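PDB 4XKY: dihydrodipicolinate synthase from Bacteroides thetaiotaomicron, which probably condenses pyruvate with aspartate semialdehyde through a Schiff base on the diaminopimelate route to lysine, though a related N-acetylneuraminate lyase activity is also possible. Local coordinates for residues 3-6 against 7-11; 20-24 against 25-29; 29-32 against 33-37; 93-97 against 98-102; 264-268 against 269-273. All coordinates share one frame; numbering follows the deposited sequence.

Contact 1 (3-6 against 7-11)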
loop_
_atom_site.group_PDB
_atom_site.type_symbol
_atom_site.label_atom_id
_atom_site.label_comp_id
_atom_site.label_asym_id
_atom_site.label_seq_id
_atom_site.Cartn_x
_atom_site.Cartn_y
_atom_site.Cartn_z
ATOM N N ILE A 3 35.241 0.236 15.405
ATOM C CA ILE A 3 34.874 0.066 14.016
ATOM C C ILE A 3 35.184 -1.379 13.646
ATOM O O ILE A 3 36.328 -1.798 13.740
ATOM C CB ILE A 3 35.691 1.025 13.123
ATOM C CG1 ILE A 3 35.554 2.494 13.596
ATOM C CG2 ILE A 3 35.296 0.861 11.658
ATOM C CD1 ILE A 3 34.294 3.232 13.162
ATOM N N PRO A 4 34.173 -2.165 13.242
ATOM C CA PRO A 4 32.742 -1.883 13.143
ATOM C C PRO A 4 32.062 -1.954 14.500
ATOM O O PRO A 4 32.448 -2.769 15.326
ATOM C CB PRO A 4 32.225 -3.016 12.243
ATOM C CG PRO A 4 33.176 -4.145 12.504
ATOM C CD PRO A 4 34.508 -3.509 12.734
ATOM N N LEU A 5 31.056 -1.113 14.719
ATOM C CA LEU A 5 30.241 -1.201 15.924
ATOM C C LEU A 5 29.480 -2.522 15.894
ATOM O O LEU A 5 28.813 -2.872 14.897
ATOM C CB LEU A 5 29.285 -0.014 16.041
ATOM C CG LEU A 5 28.310 -0.025 17.224
ATOM C CD1 LEU A 5 29.046 -0.008 18.554
ATOM C CD2 LEU A 5 27.350 1.151 17.109
ATOM N N SER A 6 29.618 -3.264 16.987
ATOM C CA SER A 6 29.056 -4.618 17.103
ATOM C C SER A 6 28.335 -4.867 18.417
ATOM O O SER A 6 28.453 -4.094 19.365
ATOM C CB SER A 6 30.168 -5.645 16.953
ATOM O OG SER A 6 30.844 -5.422 15.733
ATOM N N GLY A 7 27.592 -5.965 18.466
ATOM C CA GLY A 7 26.889 -6.351 19.678
ATOM C C GLY A 7 25.455 -5.874 19.812
ATOM O O GLY A 7 24.700 -5.793 18.844
ATOM N N ILE A 8 25.068 -5.624 21.050
ATOM C CA ILE A 8 23.726 -5.246 21.381
ATOM C C ILE A 8 23.741 -3.742 21.619
ATOM O O ILE A 8 24.495 -3.253 22.446
ATOM C CB ILE A 8 23.217 -5.991 22.630
ATOM C CG1 ILE A 8 23.164 -7.503 22.403
ATOM C CG2 ILE A 8 21.831 -5.479 23.000
ATOM C CD1 ILE A 8 22.297 -7.932 21.231
ATOM N N ILE A 9 22.925 -3.024 20.855
ATOM C CA ILE A 9 22.815 -1.579 20.946
ATOM C C ILE A 9 21.343 -1.242 21.153
ATOM O O ILE A 9 20.634 -1.019 20.204
ATOM C CB ILE A 9 23.315 -0.906 19.652
ATOM C CG1 ILE A 9 24.794 -1.221 19.425
ATOM C CG2 ILE A 9 23.098 0.607 19.667
ATOM C CD1 ILE A 9 25.001 -2.142 18.259
ATOM N N PRO A 10 20.889 -1.207 22.412
ATOM C CA PRO A 10 19.486 -0.963 22.692
ATOM C C PRO A 10 19.041 0.402 22.241
ATOM O O PRO A 10 19.738 1.392 22.502
ATOM C CB PRO A 10 19.386 -1.048 24.214
ATOM C CG PRO A 10 20.778 -0.963 24.716
ATOM C CD PRO A 10 21.678 -1.427 23.633
ATOM N N PRO A 11 17.896 0.448 21.549
ATOM C CA PRO A 11 17.175 1.673 21.306
ATOM C C PRO A 11 16.438 2.030 22.592
ATOM O O PRO A 11 15.392 1.440 22.919
ATOM C CB PRO A 11 16.205 1.294 20.177
ATOM C CG PRO A 11 15.914 -0.157 20.416
ATOM C CD PRO A 11 17.108 -0.732 21.169
#
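Over one face of the flat Ser6-Gly7 peptide lies the end methyl of Ile9, with Ile9 CD1 4.1 Å from Ser6 O; the polar edge of the chain is used by Gly7, whose backbone pairs with His205 and Gly207. This is the entry into the TIM barrel of the DapA family: residues 3-6 lead into strand 7-8, which lies beside strand 206-207, while backbone bonds of Ile8 to His40 and of Pro10 to Phe43 join the chain to the other neighbour and close the barrel. Leu5 and Ile9, four residues apart, reach toward each other tip to tip across Ser6 and Gly7. Leu5 places CG opposite its backbone N (chi1 177°), which carries the branch toward Ile9. Gly7 has a positive phi of 93°; a CB there would be jammed against Ser6 O, so this backbone conformation calls for glycine. Beyond it the side chains alternate: Ile8 points away from Leu5 and packs on Tyr219, Val220 and Tyr223 of helix 216-227, whereas Ile9 points back toward residues 3-6, rests on Ala41 and Phe43, and comes within about 4 Å, side chain to side chain, of Val208, a predicted pyruvate-binding residue. Ile9 thus lies beside the probable substrate pocket. Leu5 CG stands 4.1 Å from Ile9 CD1, and Leu5 CD2 stands 4.2 Å from Ile9 CG1.

Contact 2 (20-24 against 25-29)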
loop_
_atom_site.group_PDB
_atom_site.type_symbol
_atom_site.label_atom_id
_atom_site.label_comp_id
_atom_site.label_asym_id
_atom_site.label_seq_id
_atom_site.Cartn_x
_atom_site.Cartn_y
_atom_site.Cartn_z
ATOM N N ASP A 20 5.276 15.847 28.114
ATOM C CA ASP A 20 6.403 16.691 27.747
ATOM C C ASP A 20 7.401 16.839 28.882
ATOM O O ASP A 20 8.066 17.865 28.965
ATOM C CB ASP A 20 5.916 18.092 27.369
ATOM C CG ASP A 20 6.857 18.781 26.387
ATOM O OD1 ASP A 20 7.554 18.098 25.607
ATOM O OD2 ASP A 20 6.886 20.004 26.359
ATOM N N VAL A 21 7.516 15.834 29.756
ATOM C CA VAL A 21 8.437 15.941 30.923
ATOM C C VAL A 21 9.252 14.675 30.974
ATOM O O VAL A 21 8.689 13.587 31.047
ATOM C CB VAL A 21 7.699 16.074 32.290
ATOM C CG1 VAL A 21 8.697 16.150 33.474
ATOM C CG2 VAL A 21 6.807 17.299 32.311
ATOM N N LEU A 22 10.566 14.825 30.959
ATOM C CA LEU A 22 11.488 13.704 30.970
ATOM C C LEU A 22 11.622 13.120 32.388
ATOM O O LEU A 22 11.764 13.865 33.345
ATOM C CB LEU A 22 12.867 14.171 30.479
ATOM C CG LEU A 22 13.956 13.103 30.227
ATOM C CD1 LEU A 22 13.641 12.245 29.006
ATOM C CD2 LEU A 22 15.333 13.749 30.061
ATOM N N ASP A 23 11.587 11.791 32.495
ATOM C CA ASP A 23 11.863 11.060 33.759
ATOM C C ASP A 23 13.364 10.839 33.915
ATOM O O ASP A 23 13.916 9.803 33.511
ATOM C CB ASP A 23 11.143 9.710 33.767
ATOM C CG ASP A 23 11.496 8.839 34.989
ATOM O OD1 ASP A 23 11.980 9.353 36.023
ATOM O OD2 ASP A 23 11.305 7.619 34.901
ATOM N N VAL A 24 14.032 11.820 34.497
ATOM C CA VAL A 24 15.500 11.782 34.570
ATOM C C VAL A 24 16.000 10.658 35.462
ATOM O O VAL A 24 16.954 9.990 35.129
ATOM C CB VAL A 24 16.089 13.117 35.036
ATOM C CG1 VAL A 24 17.604 12.995 35.142
ATOM C CG2 VAL A 24 15.722 14.222 34.045
ATOM N N GLU A 25 15.349 10.446 36.592
ATOM C CA GLU A 25 15.783 9.417 37.505
ATOM C C GLU A 25 15.625 8.038 36.901
ATOM O O GLU A 25 16.495 7.204 37.063
ATOM C CB GLU A 25 15.027 9.525 38.830
ATOM C CG GLU A 25 15.358 10.836 39.538
ATOM C CD GLU A 25 15.498 10.711 41.039
ATOM O OE1 GLU A 25 14.707 11.364 41.752
ATOM O OE2 GLU A 25 16.401 9.973 41.506
ATOM N N GLY A 26 14.503 7.803 36.222
ATOM C CA GLY A 26 14.301 6.560 35.478
ATOM C C GLY A 26 15.337 6.361 34.403
ATOM O O GLY A 26 15.863 5.279 34.250
ATOM N N LEU A 27 15.641 7.419 33.663
ATOM C CA LEU A 27 16.656 7.347 32.614
ATOM C C LEU A 27 18.037 6.950 33.158
ATOM O O LEU A 27 18.724 6.137 32.561
ATOM C CB LEU A 27 16.752 8.677 31.903
ATOM C CG LEU A 27 17.843 8.766 30.854
ATOM C CD1 LEU A 27 17.594 7.821 29.710
ATOM C CD2 LEU A 27 17.859 10.183 30.363
ATOM N N GLN A 28 18.434 7.524 34.288
ATOM C CA GLN A 28 19.665 7.111 34.969
ATOM C C GLN A 28 19.626 5.646 35.343
ATOM O O GLN A 28 20.561 4.918 35.038
ATOM C CB GLN A 28 19.917 7.955 36.209
ATOM C CG GLN A 28 20.236 9.392 35.826
ATOM C CD GLN A 28 20.277 10.378 36.979
ATOM O OE1 GLN A 28 20.035 10.023 38.135
ATOM N NE2 GLN A 28 20.612 11.631 36.663
ATOM N N ARG A 29 18.543 5.197 35.969
ATOM C CA ARG A 29 18.442 3.770 36.300
ATOM C C ARG A 29 18.511 2.922 35.038
ATOM O O ARG A 29 19.170 1.887 35.042
ATOM C CB ARG A 29 17.182 3.419 37.094
ATOM C CG ARG A 29 17.259 3.726 38.586
ATOM C CD ARG A 29 16.025 3.205 39.318
ATOM N NE ARG A 29 14.828 3.931 38.885
ATOM C CZ ARG A 29 14.396 5.067 39.422
ATOM N NH1 ARG A 29 15.030 5.623 40.456
ATOM N NH2 ARG A 29 13.305 5.636 38.949
HETATM O O HOH W 1 12.668 11.421 37.425
HETATM O O HOH W 2 10.694 6.329 37.214
#
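Glu25 N meets Asp23 through a water, which accepts from Glu25 N at 3.0 Å and donates to Asp23 OD1 at 2.6 Å. At Gly26 the carboxylate acts directly: Gly26 N donates to Asp23 OD1 (3.0 Å), arriving from well above the carboxylate plane. Asp23 reaches it because its CG stands opposite its own backbone N (chi1 174°). Asp23 OD2 sits 3.2 Å from Gly26 CA, where a CB on Gly26 would collide with it. Leu27 N bonds to Asp23 O, the first full helical turn, and Leu27 CD2 lies 4.4 Å from Leu22 CD2 of strand 21-22. Gln28 N continues the pattern to Val24 O, and Gln28 CG passes 3.4 Å from that same oxygen. Arg29 turns a guanidinium face over Glu25 O; a second water, in the plane at its edge, donates to Asp23 OD2 and accepts only a weak bond from Arg29 NH2. Asp23 OD2 also receives Ser273 N, and Arg29 NE binds Ile271 O, both on the loop after helix 257-268. Without the Asp23 carboxylate, as with an alanine here, Gly26 N and Ser273 N would probably lose their acceptor and the helix start be less firmly set. Asp23 is a classic N-cap, opening helix 24-36 of the barrel.

Contact 3 (29-32 against 33-37)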
loop_
_atom_site.group_PDB
_atom_site.type_symbol
_atom_site.label_atom_id
_atom_site.label_comp_id
_atom_site.label_asym_id
_atom_site.label_seq_id
_atom_site.Cartn_x
_atom_site.Cartn_y
_atom_site.Cartn_z
ATOM N N ARG A 29 18.543 5.197 35.969
ATOM C CA ARG A 29 18.442 3.770 36.300
ATOM C C ARG A 29 18.511 2.922 35.038
ATOM O O ARG A 29 19.170 1.887 35.042
ATOM C CB ARG A 29 17.182 3.419 37.094
ATOM C CG ARG A 29 17.259 3.726 38.586
ATOM C CD ARG A 29 16.025 3.205 39.318
ATOM N NE ARG A 29 14.828 3.931 38.885
ATOM C CZ ARG A 29 14.396 5.067 39.422
ATOM N NH1 ARG A 29 15.030 5.623 40.456
ATOM N NH2 ARG A 29 13.305 5.636 38.949
ATOM N N LEU A 30 17.831 3.353 33.967
ATOM C CA LEU A 30 17.824 2.585 32.716
ATOM C C LEU A 30 19.228 2.450 32.163
ATOM O O LEU A 30 19.654 1.353 31.811
ATOM C CB LEU A 30 16.900 3.235 31.679
ATOM C CG LEU A 30 16.812 2.631 30.273
ATOM C CD1 LEU A 30 16.281 1.207 30.275
ATOM C CD2 LEU A 30 15.956 3.504 29.367
ATOM N N ILE A 31 19.951 3.562 32.089
ATOM C CA ILE A 31 21.291 3.544 31.524
ATOM C C ILE A 31 22.302 2.749 32.370
ATOM O O ILE A 31 23.131 2.038 31.808
ATOM C CB ILE A 31 21.805 4.967 31.221
ATOM C CG1 ILE A 31 21.001 5.575 30.065
ATOM C CG2 ILE A 31 23.299 4.945 30.868
ATOM C CD1 ILE A 31 21.161 7.073 29.954
ATOM N N GLU A 32 22.247 2.862 33.694
ATOM C CA GLU A 32 23.093 2.034 34.547
ATOM C C GLU A 32 22.759 0.560 34.308
ATOM O O GLU A 32 23.642 -0.260 34.193
ATOM C CB GLU A 32 22.926 2.382 36.036
ATOM C CG GLU A 32 23.416 3.778 36.452
ATOM C CD GLU A 32 24.871 4.051 36.094
ATOM O OE1 GLU A 32 25.655 3.082 36.024
ATOM O OE2 GLU A 32 25.241 5.227 35.861
ATOM N N HIS A 33 21.476 0.234 34.211
ATOM C CA HIS A 33 21.018 -1.151 34.002
ATOM C C HIS A 33 21.561 -1.710 32.674
ATOM O O HIS A 33 21.997 -2.854 32.600
ATOM C CB HIS A 33 19.485 -1.129 34.056
ATOM C CG HIS A 33 18.794 -2.372 33.595
ATOM N ND1 HIS A 33 18.789 -3.545 34.321
ATOM C CD2 HIS A 33 17.963 -2.580 32.546
ATOM C CE1 HIS A 33 18.030 -4.437 33.715
ATOM N NE2 HIS A 33 17.514 -3.877 32.634
ATOM N N LEU A 34 21.581 -0.883 31.631
ATOM C CA LEU A 34 22.104 -1.334 30.346
ATOM C C LEU A 34 23.612 -1.528 30.383
ATOM O O LEU A 34 24.131 -2.536 29.872
ATOM C CB LEU A 34 21.710 -0.381 29.225
ATOM C CG LEU A 34 20.202 -0.302 28.981
ATOM C CD1 LEU A 34 19.904 0.794 27.988
ATOM C CD2 LEU A 34 19.644 -1.604 28.470
ATOM N N ILE A 35 24.317 -0.586 31.006
ATOM C CA ILE A 35 25.774 -0.661 31.058
ATOM C C ILE A 35 26.215 -1.913 31.809
ATOM O O ILE A 35 27.019 -2.693 31.299
ATOM C CB ILE A 35 26.381 0.582 31.711
ATOM C CG1 ILE A 35 26.234 1.760 30.753
ATOM C CG2 ILE A 35 27.855 0.352 32.048
ATOM C CD1 ILE A 35 26.609 3.107 31.322
ATOM N N ALA A 36 25.660 -2.114 33.004
ATOM C CA ALA A 36 25.972 -3.286 33.820
ATOM C C ALA A 36 25.565 -4.559 33.101
ATOM O O ALA A 36 26.110 -5.624 33.359
ATOM C CB ALA A 36 25.271 -3.211 35.173
ATOM N N GLY A 37 24.599 -4.447 32.200
ATOM C CA GLY A 37 24.115 -5.611 31.475
ATOM C C GLY A 37 24.977 -6.016 30.297
ATOM O O GLY A 37 24.669 -7.006 29.625
#
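Ile31 and Ile35 cross obliquely on one flank of the helix, the branch methyl Ile31 CG2 meeting the end methyl Ile35 CD1 at 3.8 Å. Ile35 CG1 lies opposite the carbonyl carbon (chi1 -72°), which lays the chain back over the preceding turn, and CG1 passes 3.3 Å from Ile31 O. Leu34 does much the same one residue earlier: its CG lies 3.3 Å from Leu30 O, while Leu34 CD1 comes 4.3 Å from Leu30 CG. These pairs ride on regular i to i+4 bonds, from His33 N to Arg29 O through to Ala36 N on Glu32 O, the last nearly straight at 173°. The helix, 24-36, is the first one after strand 7-8 in the TIM barrel; Ile31 and Leu34 both press on Leu42 of strand 42-44, and Ile31 also meets Thr66 and Ile69 of helix 56-70. His33 CB packs 3.2 Å from Arg29 O, and the ring is held by NE2 bonding to Met214 O. Glu32 bends at its second torsion and forms a salt bridge through OE2 with Arg73, whose side chain also touches Ile35. At the end of the helix Gly37 N makes weak bonds to His33 O and Leu34 O.

Contact 4 (93-97 against 98-102)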
loop_
_atom_site.group_PDB
_atom_site.type_symbol
_atom_site.label_atom_id
_atom_site.label_comp_id
_atom_site.label_asym_id
_atom_site.label_seq_id
_atom_site.Cartn_x
_atom_site.Cartn_y
_atom_site.Cartn_z
ATOM N N CYS A 93 24.253 18.705 15.685
ATOM C CA CYS A 93 25.197 19.619 16.363
ATOM C C CYS A 93 25.082 19.572 17.890
ATOM O O CYS A 93 26.088 19.619 18.601
ATOM C CB CYS A 93 25.026 21.047 15.859
ATOM S SG CYS A 93 25.398 21.141 14.084
ATOM N N LEU A 94 23.854 19.468 18.381
ATOM C CA LEU A 94 23.606 19.324 19.796
ATOM C C LEU A 94 24.234 18.024 20.291
ATOM O O LEU A 94 24.975 18.017 21.267
ATOM C CB LEU A 94 22.106 19.324 20.061
ATOM C CG LEU A 94 21.797 19.064 21.536
ATOM C CD1 LEU A 94 21.909 20.375 22.297
ATOM C CD2 LEU A 94 20.433 18.440 21.740
ATOM N N ALA A 95 23.953 16.931 19.595
ATOM C CA ALA A 95 24.609 15.654 19.861
ATOM C C ALA A 95 26.129 15.795 19.937
ATOM O O ALA A 95 26.737 15.354 20.920
ATOM C CB ALA A 95 24.221 14.611 18.821
ATOM N N ALA A 96 26.749 16.430 18.946
ATOM C CA ALA A 96 28.212 16.619 18.987
ATOM C C ALA A 96 28.676 17.405 20.200
ATOM O O ALA A 96 29.631 17.003 20.855
ATOM C CB ALA A 96 28.728 17.300 17.726
ATOM N N ASP A 97 28.035 18.534 20.481
ATOM C CA ASP A 97 28.442 19.379 21.617
ATOM C C ASP A 97 28.374 18.658 22.954
ATOM O O ASP A 97 29.119 18.956 23.880
ATOM C CB ASP A 97 27.573 20.626 21.708
ATOM C CG ASP A 97 27.753 21.555 20.530
ATOM O OD1 ASP A 97 28.812 21.521 19.868
ATOM O OD2 ASP A 97 26.821 22.332 20.261
ATOM N N HIS A 98 27.459 17.707 23.063
ATOM C CA HIS A 98 27.322 16.956 24.301
ATOM C C HIS A 98 28.092 15.637 24.352
ATOM O O HIS A 98 27.973 14.881 25.314
ATOM C CB HIS A 98 25.847 16.785 24.574
ATOM C CG HIS A 98 25.217 18.063 24.994
ATOM N ND1 HIS A 98 25.171 18.458 26.310
ATOM C CD2 HIS A 98 24.719 19.093 24.277
ATOM C CE1 HIS A 98 24.598 19.644 26.393
ATOM N NE2 HIS A 98 24.319 20.054 25.172
ATOM N N GLY A 99 28.892 15.375 23.327
ATOM C CA GLY A 99 29.800 14.246 23.345
ATOM C C GLY A 99 29.247 12.942 22.800
ATOM O O GLY A 99 29.811 11.895 23.080
ATOM N N ALA A 100 28.170 12.976 22.013
ATOM C CA ALA A 100 27.694 11.751 21.361
ATOM C C ALA A 100 28.743 11.348 20.346
ATOM O O ALA A 100 29.560 12.168 19.954
ATOM C CB ALA A 100 26.353 11.963 20.671
ATOM N N ASP A 101 28.685 10.101 19.895
ATOM C CA ASP A 101 29.675 9.548 18.975
ATOM C C ASP A 101 29.225 9.390 17.537
ATOM O O ASP A 101 30.047 9.336 16.620
ATOM C CB ASP A 101 30.115 8.197 19.513
ATOM C CG ASP A 101 30.653 8.302 20.928
ATOM O OD1 ASP A 101 29.849 8.283 21.906
ATOM O OD2 ASP A 101 31.877 8.431 21.045
ATOM N N ALA A 102 27.925 9.302 17.320
ATOM C CA ALA A 102 27.446 9.131 15.980
ATOM C C ALA A 102 25.998 9.537 15.895
ATOM O O ALA A 102 25.319 9.618 16.909
ATOM C CB ALA A 102 27.630 7.685 15.536
#
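Helix 85-97 ends in a Schellman motif: Ala100 N reaches back to Ala95 O (3.0 Å) and Gly99 N to Ala96 O (3.1 Å), with Gly99 at the C-prime position and a phi of 90°. A side chain on Gly99 would be driven against the carbonyl oxygen of His98. Before this, His98 N still bonds to Leu94 O as in a helix, and more weakly to Ala95 O, so Ala95 O takes one firm and one weak donor. Leu94 and His98 lie at a slant to each other. His98 CG stands beside its own backbone N (chi1 -72°), which swings the imidazole back along the last turn: Leu94 CD1 meets His98 CD2 at 3.7 Å, and Leu94 O sits at the ring edge, in its plane, 3.2 Å from His98 CD2. The hydrophobic contact typical of the motif is made by two small residues, Ala95 CB and Ala100 CB, 3.9 Å apart. Both alanines rest on Val78 of strand 76-79, and Leu94 and His98 lean on helix 56-70, through Met60 and Ile63 and through Lys64 and Cys67. From Ala100 the chain passes through Asp101 into strand 102-105; Asp101 and Ala102 both make backbone bonds with Val76.

Contact 5 (264-268 against 269-273)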
loop_
_atom_site.group_PDB
_atom_site.type_symbol
_atom_site.label_atom_id
_atom_site.label_comp_id
_atom_site.label_asym_id
_atom_site.label_seq_id
_atom_site.Cartn_x
_atom_site.Cartn_y
_atom_site.Cartn_z
ATOM N N CYS A 264 5.471 -0.589 30.146
ATOM C CA CYS A 264 4.789 -1.175 31.292
ATOM C C CYS A 264 5.752 -2.130 32.042
ATOM O O CYS A 264 5.942 -2.035 33.277
ATOM C CB CYS A 264 3.549 -1.914 30.820
ATOM S SG CYS A 264 2.557 -2.528 32.173
ATOM N N ALA A 265 6.396 -3.012 31.278
ATOM C CA ALA A 265 7.334 -3.964 31.864
ATOM C C ALA A 265 8.478 -3.258 32.581
ATOM O O ALA A 265 8.825 -3.682 33.679
ATOM C CB ALA A 265 7.895 -4.909 30.826
ATOM N N LEU A 266 9.042 -2.214 31.962
ATOM C CA LEU A 266 10.120 -1.420 32.571
ATOM C C LEU A 266 9.716 -0.845 33.937
ATOM O O LEU A 266 10.519 -0.843 34.881
ATOM C CB LEU A 266 10.635 -0.311 31.634
ATOM C CG LEU A 266 11.411 -0.807 30.399
ATOM C CD1 LEU A 266 11.713 0.331 29.441
ATOM C CD2 LEU A 266 12.711 -1.539 30.705
ATOM N N SER A 267 8.469 -0.401 34.035
ATOM C CA SER A 267 7.923 0.123 35.276
ATOM C C SER A 267 7.749 -0.970 36.345
ATOM O O SER A 267 8.138 -0.789 37.501
ATOM C CB SER A 267 6.594 0.835 35.016
ATOM O OG SER A 267 5.905 0.982 36.230
ATOM N N LEU A 268 7.193 -2.108 35.933
ATOM C CA LEU A 268 6.996 -3.242 36.822
ATOM C C LEU A 268 8.330 -3.787 37.298
ATOM O O LEU A 268 8.459 -4.234 38.422
ATOM C CB LEU A 268 6.204 -4.333 36.113
ATOM C CG LEU A 268 4.707 -4.054 35.996
ATOM C CD1 LEU A 268 4.115 -4.977 34.961
ATOM C CD2 LEU A 268 4.020 -4.237 37.347
ATOM N N LEU A 269 9.340 -3.689 36.448
ATOM C CA LEU A 269 10.697 -4.055 36.845
ATOM C C LEU A 269 11.432 -3.041 37.745
ATOM O O LEU A 269 12.553 -3.316 38.134
ATOM C CB LEU A 269 11.517 -4.355 35.593
ATOM C CG LEU A 269 11.079 -5.600 34.828
ATOM C CD1 LEU A 269 11.695 -5.557 33.450
ATOM C CD2 LEU A 269 11.500 -6.878 35.526
ATOM N N GLY A 270 10.824 -1.907 38.104
ATOM C CA GLY A 270 11.496 -0.900 38.950
ATOM C C GLY A 270 12.506 -0.008 38.226
ATOM O O GLY A 270 13.249 0.723 38.851
ATOM N N ILE A 271 12.542 -0.044 36.900
ATOM C CA ILE A 271 13.587 0.688 36.148
ATOM C C ILE A 271 13.189 2.135 35.843
ATOM O O ILE A 271 13.896 3.063 36.227
ATOM C CB ILE A 271 13.983 -0.068 34.870
ATOM C CG1 ILE A 271 14.657 -1.392 35.251
ATOM C CG2 ILE A 271 14.936 0.766 34.006
ATOM C CD1 ILE A 271 14.402 -2.526 34.270
ATOM N N CYS A 272 12.055 2.338 35.178
ATOM C CA CYS A 272 11.621 3.690 34.870
ATOM C C CYS A 272 10.108 3.814 34.729
ATOM O O CYS A 272 9.383 2.840 34.810
ATOM C CB CYS A 272 12.332 4.216 33.608
ATOM S SG CYS A 272 11.875 3.367 32.081
ATOM N N SER A 273 9.654 5.043 34.563
ATOM C CA SER A 273 8.245 5.334 34.403
ATOM C C SER A 273 7.696 4.640 33.170
ATOM O O SER A 273 8.371 4.506 32.140
ATOM C CB SER A 273 8.028 6.827 34.262
ATOM O OG SER A 273 6.684 7.104 33.935
#
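A Schellman motif closes helix 257-268, with Gly270 at positive phi (78°). Ile271 N bonds to Leu266 O at 3.0 Å, and Gly270 N to Ser267 O from well above the carbonyl plane. Just before them Leu269 N makes an ordinary helical bond of 2.8 Å to Ala265 O. Leu269 then lays its side chain back over the last turn, CG standing 3.2 Å from that same Ala265 O. Cut back to an alanine, Leu269 is likely to lose the cover that CG and CD1 give this carbonyl, opening a gap beside the last turn. Leu266 meets two partners: its CD2 touches Ile271 CD1 at 4.1 Å, and its CB lies 3.9 Å from Cys272 SG. The thiol gets there from the crowded position between backbone N and carbonyl carbon (chi1 67°). Beyond the reversal, the chain doubles back alongside the helix, so that Ser267 CA makes a CH...O contact of 3.1 Å with Cys272 O. Ser267 OG is bound by Arg288 of helix 285-298, and Leu268 packs on Arg288 and Trp292 of that helix. Ser273 OG bonds to Leu16 O. On another side Leu266 covers Val13 and Met214, and Ile271 rests on Leu30 and His33 of helix 24-36.

How the contacts relate
The five contacts are local, and they come in series along the chain; none encloses another, though contacts 2 and 3 share Arg29. Contact 1 turns the N-terminal segment into strand 7-8; contact 2 turns strand 21-22 into helix 24-36; contact 3 carries that helix to its end. Contact 4 ends helix 85-97, and contact 5 ends helix 257-268. Contact 3 packs back on contact 1 through Pro10 CG and Leu34 CD1, 3.8 Å apart. Contact 5, distant in sequence, lies along helix 24-36, with Cys272 CB 3.6 Å from Gly26 CA, and joins the end of helix 257-268 to helix 24-36. Contact 4 touches none of the others.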